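PDB 2W9X: putative acetyl xylan esterase from Cellvibrio japonicus, which removes acetyl groups from xylan and, with a large preference, from glucomannan in the breakdown of plant cell wall polysaccharides. Local coordinates for residues L79-D82 with D83-P86; N272-K275 with F276-L280; I301-Q304 with V305-V309. All coordinates share one frame; numbering follows the deposited sequence.

Interaction 1 (L79-D82 with D83-P86); sequences LIVD and DKAP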
loop_
_atom_site.group_PDB
_atom_site.type_symbol
_atom_site.label_atom_id
_atom_site.label_comp_id
_atom_site.label_asym_id
_atom_site.label_seq_id
_atom_site.Cartn_x
_atom_site.Cartn_y
_atom_site.Cartn_z
ATOM N N LEU B 79 -31.370 -7.157 17.055
ATOM C CA LEU B 79 -32.196 -5.985 16.807
ATOM C C LEU B 79 -31.730 -4.833 17.681
ATOM O O LEU B 79 -31.655 -4.959 18.898
ATOM C CB LEU B 79 -33.672 -6.310 17.067
ATOM C CG LEU B 79 -34.746 -5.233 16.878
ATOM C CD1 LEU B 79 -34.849 -4.838 15.422
ATOM C CD2 LEU B 79 -36.089 -5.761 17.363
ATOM N N ILE B 80 -31.419 -3.705 17.048
ATOM C CA ILE B 80 -30.910 -2.547 17.765
ATOM C C ILE B 80 -31.902 -1.384 17.678
ATOM O O ILE B 80 -32.070 -0.775 16.615
ATOM C CB ILE B 80 -29.508 -2.138 17.249
ATOM C CG1 ILE B 80 -28.556 -3.345 17.274
ATOM C CG2 ILE B 80 -28.955 -0.966 18.054
ATOM C CD1 ILE B 80 -27.244 -3.149 16.501
ATOM N N VAL B 81 -32.558 -1.102 18.807
ATOM C CA VAL B 81 -33.525 -0.017 18.918
ATOM C C VAL B 81 -32.861 1.170 19.621
ATOM O O VAL B 81 -32.466 1.062 20.783
ATOM C CB VAL B 81 -34.800 -0.472 19.683
ATOM C CG1 VAL B 81 -35.793 0.682 19.849
ATOM C CG2 VAL B 81 -35.471 -1.629 18.965
ATOM N N ASP B 82 -32.730 2.286 18.900
ATOM C CA ASP B 82 -32.124 3.531 19.410
ATOM C C ASP B 82 -30.723 3.377 20.047
ATOM O O ASP B 82 -29.748 2.996 19.378
ATOM C CB ASP B 82 -33.098 4.239 20.366
ATOM C CG ASP B 82 -34.385 4.648 19.681
ATOM O OD1 ASP B 82 -34.307 5.295 18.617
ATOM O OD2 ASP B 82 -35.472 4.320 20.203
ATOM N N ASP B 83 -30.630 3.681 21.336
ATOM C CA ASP B 83 -29.362 3.613 22.061
ATOM C C ASP B 83 -29.314 2.409 23.011
ATOM O O ASP B 83 -28.444 2.332 23.893
ATOM C CB ASP B 83 -29.126 4.929 22.820
ATOM C CG ASP B 83 -30.422 5.674 23.113
ATOM O OD1 ASP B 83 -31.091 5.356 24.128
ATOM O OD2 ASP B 83 -30.776 6.584 22.323
ATOM N N LYS B 84 -30.249 1.476 22.819
ATOM C CA LYS B 84 -30.404 0.314 23.694
ATOM C C LYS B 84 -29.493 -0.828 23.273
ATOM O O LYS B 84 -29.028 -0.871 22.132
ATOM C CB LYS B 84 -31.854 -0.174 23.698
ATOM C CG LYS B 84 -32.831 0.715 24.443
ATOM C CD LYS B 84 -34.216 0.114 24.379
ATOM C CE LYS B 84 -35.257 1.097 24.868
ATOM N NZ LYS B 84 -36.575 0.810 24.246
ATOM N N ALA B 85 -29.252 -1.756 24.199
ATOM C CA ALA B 85 -28.455 -2.948 23.917
ATOM C C ALA B 85 -29.161 -3.813 22.865
ATOM O O ALA B 85 -30.389 -3.768 22.759
ATOM C CB ALA B 85 -28.206 -3.742 25.207
ATOM N N PRO B 86 -28.389 -4.581 22.064
ATOM C CA PRO B 86 -29.020 -5.423 21.044
ATOM C C PRO B 86 -29.822 -6.573 21.657
ATOM O O PRO B 86 -29.405 -7.162 22.656
ATOM C CB PRO B 86 -27.823 -5.983 20.253
ATOM C CG PRO B 86 -26.669 -5.118 20.615
ATOM C CD PRO B 86 -26.922 -4.714 22.028
#
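Lys84 folds back over the carbonyl of Val81, and its backbone and side chain both meet that oxygen. The amide N of Lys84 donates to Val81 O at 3.0 Å, closing the four-residue turn. The side chain then starts with CB at 3.2 Å from Val81 O, passes it with CG at 3.7 Å, and draws away by CD, 4.1 Å from the same oxygen. This path follows from a first torsion that sets CG anti to the carbonyl carbon and beside the backbone N (chi1 -72°), with an extended chain beyond. At the tip, NZ stands 4.5 Å from Val81 CG1, so the ammonium end rises beside the valine branch. It does not reach the carboxylate of Asp82: OD2 of Asp82 and NZ of Lys84 are 5.5 Å apart, too far for a salt bridge. The run from Val81 to Lys84 is a type II' beta turn, identified by the backbone angles of Asp82 (phi 52°, psi -117°), a region occupied mainly by glycine, with Asp83 in the conformation expected second. It joins strand 76-81 to strand 87-93 as an antiparallel beta hairpin within the N-terminal carbohydrate esterase 2 region, whose two antiparallel sheets are consistent with a galactose-binding-domain-like fold. Asp82 directs its carboxylate away from the turn, to the backbone N of Arg108 and to ND1 of His107, which ties the hairpin end to the approach to neighbouring strand 108-113. Further from the turn, Ile80 and Pro86 lie side by side and point the same way, with Ile80 CG1 at 4.0 Å from Pro86 CB. Next to this apolar pair, Pro86 CA makes a C-H...O contact of 3.4 Å with Leu79 O, while the backbone of Leu79 is hydrogen-bonded to Val87 where the paired strands continue.

Interaction 2 (N272-K275 with F276-L280); sequences NYVK and FVKQL
The shortest sound polar bond here runs from Phe276 N to Asn272 O, 2.8 Å, the first of four successive i to i+4 backbone bonds that link 272-275 to 276-279 within helix 262-283. The next two, Val277 N to Tyr273 O and Lys278 N to Val274 O, are each close to straight (N-H...O 171°), as expected of a regular alpha helix. On one flank Lys278 runs alongside Val274. Its CG passes 3.3 Å from Val274 O, and its CE then presses on Val274 CG1 at 3.4 Å, tighter than usual for two carbons. A first torsion of -67° starts the stretched lysine chain back along the helix, beside the valine. Towards the protein interior, Val277 CG2 meets Tyr273 CE2 at 3.9 Å, approaching the ring obliquely; both side chains also touch Ile242 of the central parallel sheet of the GDSL-type hydrolase fold. Phe276 has Leu280 CD1 near the rim of one ring face, 3.6 Å above the plane, while Tyr219 meets it edge-to-face. On the outer side, Lys275 CE and Gln279 NE2 come no nearer than 4.1 Å. With Tyr273, Val274, Phe276 and Val277 buried and Lys275, Lys278 and Gln279 exposed, the helix is amphipathic here. Across this turn its hydrogen bonds are made by backbone atoms alone: the lysines touch their neighbours mainly through methylene carbons, and Gln279 OE1, in the ring plane of Phe276, is placed for at most a weak electrostatic attraction to the ring hydrogens.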
loop_
_atom_site.group_PDB
_atom_site.type_symbol
_atom_site.label_atom_id
_atom_site.label_comp_id
_atom_site.label_asym_id
_atom_site.label_seq_id
_atom_site.Cartn_x
_atom_site.Cartn_y
_atom_site.Cartn_z
ATOM N N ASN B 272 -5.312 -15.093 -11.336
ATOM C CA ASN B 272 -6.721 -14.877 -11.059
ATOM C C ASN B 272 -7.019 -13.759 -10.083
ATOM O O ASN B 272 -8.013 -13.045 -10.238
ATOM C CB ASN B 272 -7.365 -16.174 -10.605
ATOM C CG ASN B 272 -7.751 -17.020 -11.769
ATOM O OD1 ASN B 272 -8.807 -16.809 -12.354
ATOM N ND2 ASN B 272 -6.870 -17.935 -12.165
ATOM N N TYR B 273 -6.161 -13.600 -9.087
ATOM C CA TYR B 273 -6.304 -12.488 -8.150
ATOM C C TYR B 273 -6.137 -11.169 -8.914
ATOM O O TYR B 273 -6.938 -10.253 -8.748
ATOM C CB TYR B 273 -5.268 -12.591 -7.030
ATOM C CG TYR B 273 -5.659 -11.944 -5.714
ATOM C CD1 TYR B 273 -5.121 -12.409 -4.511
ATOM C CD2 TYR B 273 -6.555 -10.861 -5.664
ATOM C CE1 TYR B 273 -5.444 -11.818 -3.290
ATOM C CE2 TYR B 273 -6.900 -10.265 -4.443
ATOM C CZ TYR B 273 -6.337 -10.747 -3.266
ATOM O OH TYR B 273 -6.665 -10.175 -2.062
ATOM N N VAL B 274 -5.104 -11.087 -9.760
ATOM C CA VAL B 274 -4.885 -9.884 -10.578
ATOM C C VAL B 274 -6.101 -9.647 -11.466
ATOM O O VAL B 274 -6.616 -8.521 -11.548
ATOM C CB VAL B 274 -3.567 -9.955 -11.417
ATOM C CG1 VAL B 274 -3.472 -8.801 -12.432
ATOM C CG2 VAL B 274 -2.341 -9.943 -10.486
ATOM N N LYS B 275 -6.578 -10.718 -12.103
ATOM C CA LYS B 275 -7.737 -10.639 -13.010
ATOM C C LYS B 275 -8.958 -10.085 -12.272
ATOM O O LYS B 275 -9.672 -9.208 -12.786
ATOM C CB LYS B 275 -8.052 -12.028 -13.575
ATOM C CG LYS B 275 -8.979 -12.058 -14.788
ATOM C CD LYS B 275 -9.674 -13.410 -14.860
ATOM C CE LYS B 275 -10.311 -13.659 -16.205
ATOM N NZ LYS B 275 -11.000 -14.981 -16.173
ATOM N N PHE B 276 -9.180 -10.596 -11.063
ATOM C CA PHE B 276 -10.336 -10.207 -10.235
ATOM C C PHE B 276 -10.366 -8.719 -9.878
ATOM O O PHE B 276 -11.382 -8.044 -10.050
ATOM C CB PHE B 276 -10.359 -11.047 -8.951
ATOM C CG PHE B 276 -11.572 -10.796 -8.073
ATOM C CD1 PHE B 276 -12.871 -10.841 -8.610
ATOM C CD2 PHE B 276 -11.417 -10.532 -6.718
ATOM C CE1 PHE B 276 -13.990 -10.620 -7.797
ATOM C CE2 PHE B 276 -12.533 -10.310 -5.892
ATOM C CZ PHE B 276 -13.814 -10.358 -6.434
ATOM N N VAL B 277 -9.245 -8.223 -9.368
ATOM C CA VAL B 277 -9.129 -6.828 -8.969
ATOM C C VAL B 277 -9.327 -5.917 -10.186
ATOM O O VAL B 277 -10.038 -4.909 -10.093
ATOM C CB VAL B 277 -7.780 -6.551 -8.262
ATOM C CG1 VAL B 277 -7.550 -5.042 -8.081
ATOM C CG2 VAL B 277 -7.701 -7.307 -6.894
ATOM N N LYS B 278 -8.710 -6.273 -11.317
ATOM C CA LYS B 278 -8.948 -5.547 -12.584
ATOM C C LYS B 278 -10.420 -5.494 -12.979
ATOM O O LYS B 278 -10.902 -4.443 -13.383
ATOM C CB LYS B 278 -8.130 -6.125 -13.745
ATOM C CG LYS B 278 -6.619 -5.951 -13.615
ATOM C CD LYS B 278 -5.994 -6.568 -14.854
ATOM C CE LYS B 278 -4.497 -6.610 -14.758
ATOM N NZ LYS B 278 -3.925 -7.228 -15.995
ATOM N N GLN B 279 -11.136 -6.608 -12.842
ATOM C CA GLN B 279 -12.560 -6.632 -13.174
ATOM C C GLN B 279 -13.334 -5.699 -12.247
ATOM O O GLN B 279 -14.167 -4.923 -12.704
ATOM C CB GLN B 279 -13.142 -8.044 -13.076
ATOM C CG GLN B 279 -12.466 -9.098 -13.953
ATOM C CD GLN B 279 -13.022 -10.521 -13.731
ATOM O OE1 GLN B 279 -13.213 -10.962 -12.586
ATOM N NE2 GLN B 279 -13.260 -11.243 -14.827
ATOM N N LEU B 280 -13.067 -5.785 -10.944
ATOM C CA LEU B 280 -13.701 -4.899 -9.959
ATOM C C LEU B 280 -13.439 -3.430 -10.277
ATOM O O LEU B 280 -14.337 -2.602 -10.169
ATOM C CB LEU B 280 -13.189 -5.203 -8.544
ATOM C CG LEU B 280 -13.618 -6.508 -7.879
ATOM C CD1 LEU B 280 -12.906 -6.696 -6.528
ATOM C CD2 LEU B 280 -15.119 -6.524 -7.682
#

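Interaction 3 (I301-Q304 with V305-V309); sequences IAEQ and VGKVV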
loop_
_atom_site.group_PDB
_atom_site.type_symbol
_atom_site.label_atom_id
_atom_site.label_comp_id
_atom_site.label_asym_id
_atom_site.label_seq_id
_atom_site.Cartn_x
_atom_site.Cartn_y
_atom_site.Cartn_z
ATOM N N ILE B 301 1.606 -17.125 1.986
ATOM C CA ILE B 301 0.434 -16.353 1.589
ATOM C C ILE B 301 0.798 -14.889 1.320
ATOM O O ILE B 301 0.487 -14.340 0.247
ATOM C CB ILE B 301 -0.695 -16.407 2.639
ATOM C CG1 ILE B 301 -1.124 -17.859 2.933
ATOM C CG2 ILE B 301 -1.877 -15.569 2.158
ATOM C CD1 ILE B 301 -1.723 -18.017 4.386
ATOM N N ALA B 302 1.450 -14.260 2.289
ATOM C CA ALA B 302 1.883 -12.866 2.133
ATOM C C ALA B 302 2.727 -12.683 0.861
ATOM O O ALA B 302 2.575 -11.692 0.138
ATOM C CB ALA B 302 2.656 -12.400 3.376
ATOM N N GLU B 303 3.628 -13.627 0.590
ATOM C CA GLU B 303 4.487 -13.514 -0.585
ATOM C C GLU B 303 3.721 -13.494 -1.908
ATOM O O GLU B 303 4.055 -12.698 -2.797
ATOM C CB GLU B 303 5.583 -14.592 -0.629
ATOM C CG GLU B 303 6.426 -14.426 -1.938
ATOM C CD GLU B 303 7.833 -14.971 -1.846
ATOM O OE1 GLU B 303 8.594 -14.559 -0.934
ATOM O OE2 GLU B 303 8.188 -15.797 -2.708
ATOM N N GLN B 304 2.702 -14.349 -2.048
ATOM C CA GLN B 304 1.955 -14.387 -3.308
ATOM C C GLN B 304 1.164 -13.115 -3.497
ATOM O O GLN B 304 1.057 -12.615 -4.612
ATOM C CB GLN B 304 1.017 -15.594 -3.418
ATOM C CG GLN B 304 1.668 -16.961 -3.144
ATOM C CD GLN B 304 3.055 -17.108 -3.748
ATOM O OE1 GLN B 304 3.247 -16.907 -4.947
ATOM N NE2 GLN B 304 4.032 -17.449 -2.912
ATOM N N VAL B 305 0.605 -12.603 -2.406
ATOM C CA VAL B 305 -0.095 -11.328 -2.436
ATOM C C VAL B 305 0.856 -10.170 -2.816
ATOM O O VAL B 305 0.445 -9.252 -3.541
ATOM C CB VAL B 305 -0.897 -11.094 -1.126
ATOM C CG1 VAL B 305 -1.550 -9.726 -1.096
ATOM C CG2 VAL B 305 -1.972 -12.193 -0.992
ATOM N N GLY B 306 2.114 -10.227 -2.357
ATOM C CA GLY B 306 3.120 -9.232 -2.770
ATOM C C GLY B 306 3.313 -9.204 -4.285
ATOM O O GLY B 306 3.473 -8.122 -4.897
ATOM N N LYS B 307 3.271 -10.391 -4.896
ATOM C CA LYS B 307 3.414 -10.542 -6.353
ATOM C C LYS B 307 2.182 -9.983 -7.075
ATOM O O LYS B 307 2.309 -9.371 -8.141
ATOM C CB LYS B 307 3.578 -12.010 -6.742
ATOM C CG LYS B 307 4.844 -12.734 -6.248
ATOM C CD LYS B 307 4.769 -14.210 -6.718
ATOM C CE LYS B 307 5.786 -15.134 -6.046
ATOM N NZ LYS B 307 5.573 -16.575 -6.473
ATOM N N VAL B 308 1.000 -10.220 -6.493
ATOM C CA VAL B 308 -0.268 -9.679 -7.005
ATOM C C VAL B 308 -0.257 -8.144 -7.016
ATOM O O VAL B 308 -0.564 -7.517 -8.033
ATOM C CB VAL B 308 -1.490 -10.213 -6.207
ATOM C CG1 VAL B 308 -2.803 -9.538 -6.647
ATOM C CG2 VAL B 308 -1.622 -11.718 -6.401
ATOM N N VAL B 309 0.102 -7.537 -5.894
ATOM C CA VAL B 309 0.142 -6.073 -5.806
ATOM C C VAL B 309 1.123 -5.507 -6.853
ATOM O O VAL B 309 0.827 -4.523 -7.553
ATOM C CB VAL B 309 0.548 -5.592 -4.386
ATOM C CG1 VAL B 309 0.710 -4.067 -4.373
ATOM C CG2 VAL B 309 -0.485 -6.024 -3.369
HETATM O O HOH W 1 6.778 -17.670 -3.917
#
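In the beta-alpha-beta unit made by strand 288-294, helix 300-314 and strand 320-325, part of the parallel-sheet core of this SGNH-type hydrolase, Gln304 and Lys307 meet in the first two turns of the helix. Lys307 NZ donates to Gln304 OE1 at 2.8 Å, in the carbonyl plane and on a lone pair, with a C=O...N angle of 133°. The two side chains lie side by side and point the same way. In Gln304 the bend at chi2 (-41°) swings CD round the helix; the amide then lies with OE1 toward Lys307 and NE2 back toward Glu300. Lys307, by contrast, is extended and brings CE to 3.3 Å from Gln304 OE1. The other end of the amide is used too: Gln304 NE2 bonds to Glu300 O and to a water at 2.9 Å, so partners on both ends fix the rotation of the amide. Beneath this polar group the usual i to i+4 bonds continue, among them Val308 N to Gln304 O at 3.0 Å; Lys307 N, bonded to Glu303 O, adds only a weak second bond to Gln304 O. The opposite flank is apolar, and Val305 packs there on Leu291 and Asn293 of strand 288-294. Ile301 itself sits about 8 Å, side chain to side chain, from Asn247, a transition-state stabiliser by similarity. Glu303 and Lys307 also pack on Lys307 and Glu303 of the second subunit, so the polar flank faces that subunit of the assembly. Within one chain Glu303 and Lys307 form no direct salt bridge: OE2 and NZ are 4.6 Å apart. Instead the water spans the gap, accepting from Lys307 NZ at 3.0 Å and from Gln304 NE2 while donating to Glu303 OE2 at 2.6 Å.

Interactions 2 and 3 belong to neighbouring helices of the catalytic fold and touch: Tyr273 CB meets Val308 CG2 at 3.8 Å, and the Tyr273 ring reaches Val305. Interaction 1 lies at the surface of the N-terminal beta region, on the opposite side of the chain's centre, its centre about 39 Å from that of interaction 2 and 41 Å from that of interaction 3. The chemistry follows these places. Interaction 1 contains a single backbone hydrogen bond across its turn and a few side-chain contacts. The two helical contacts share backbone bonding and inward apolar faces, but 272-280 is only partly buried, whereas buried 301-309 adds a side-chain and water network beside the second subunit.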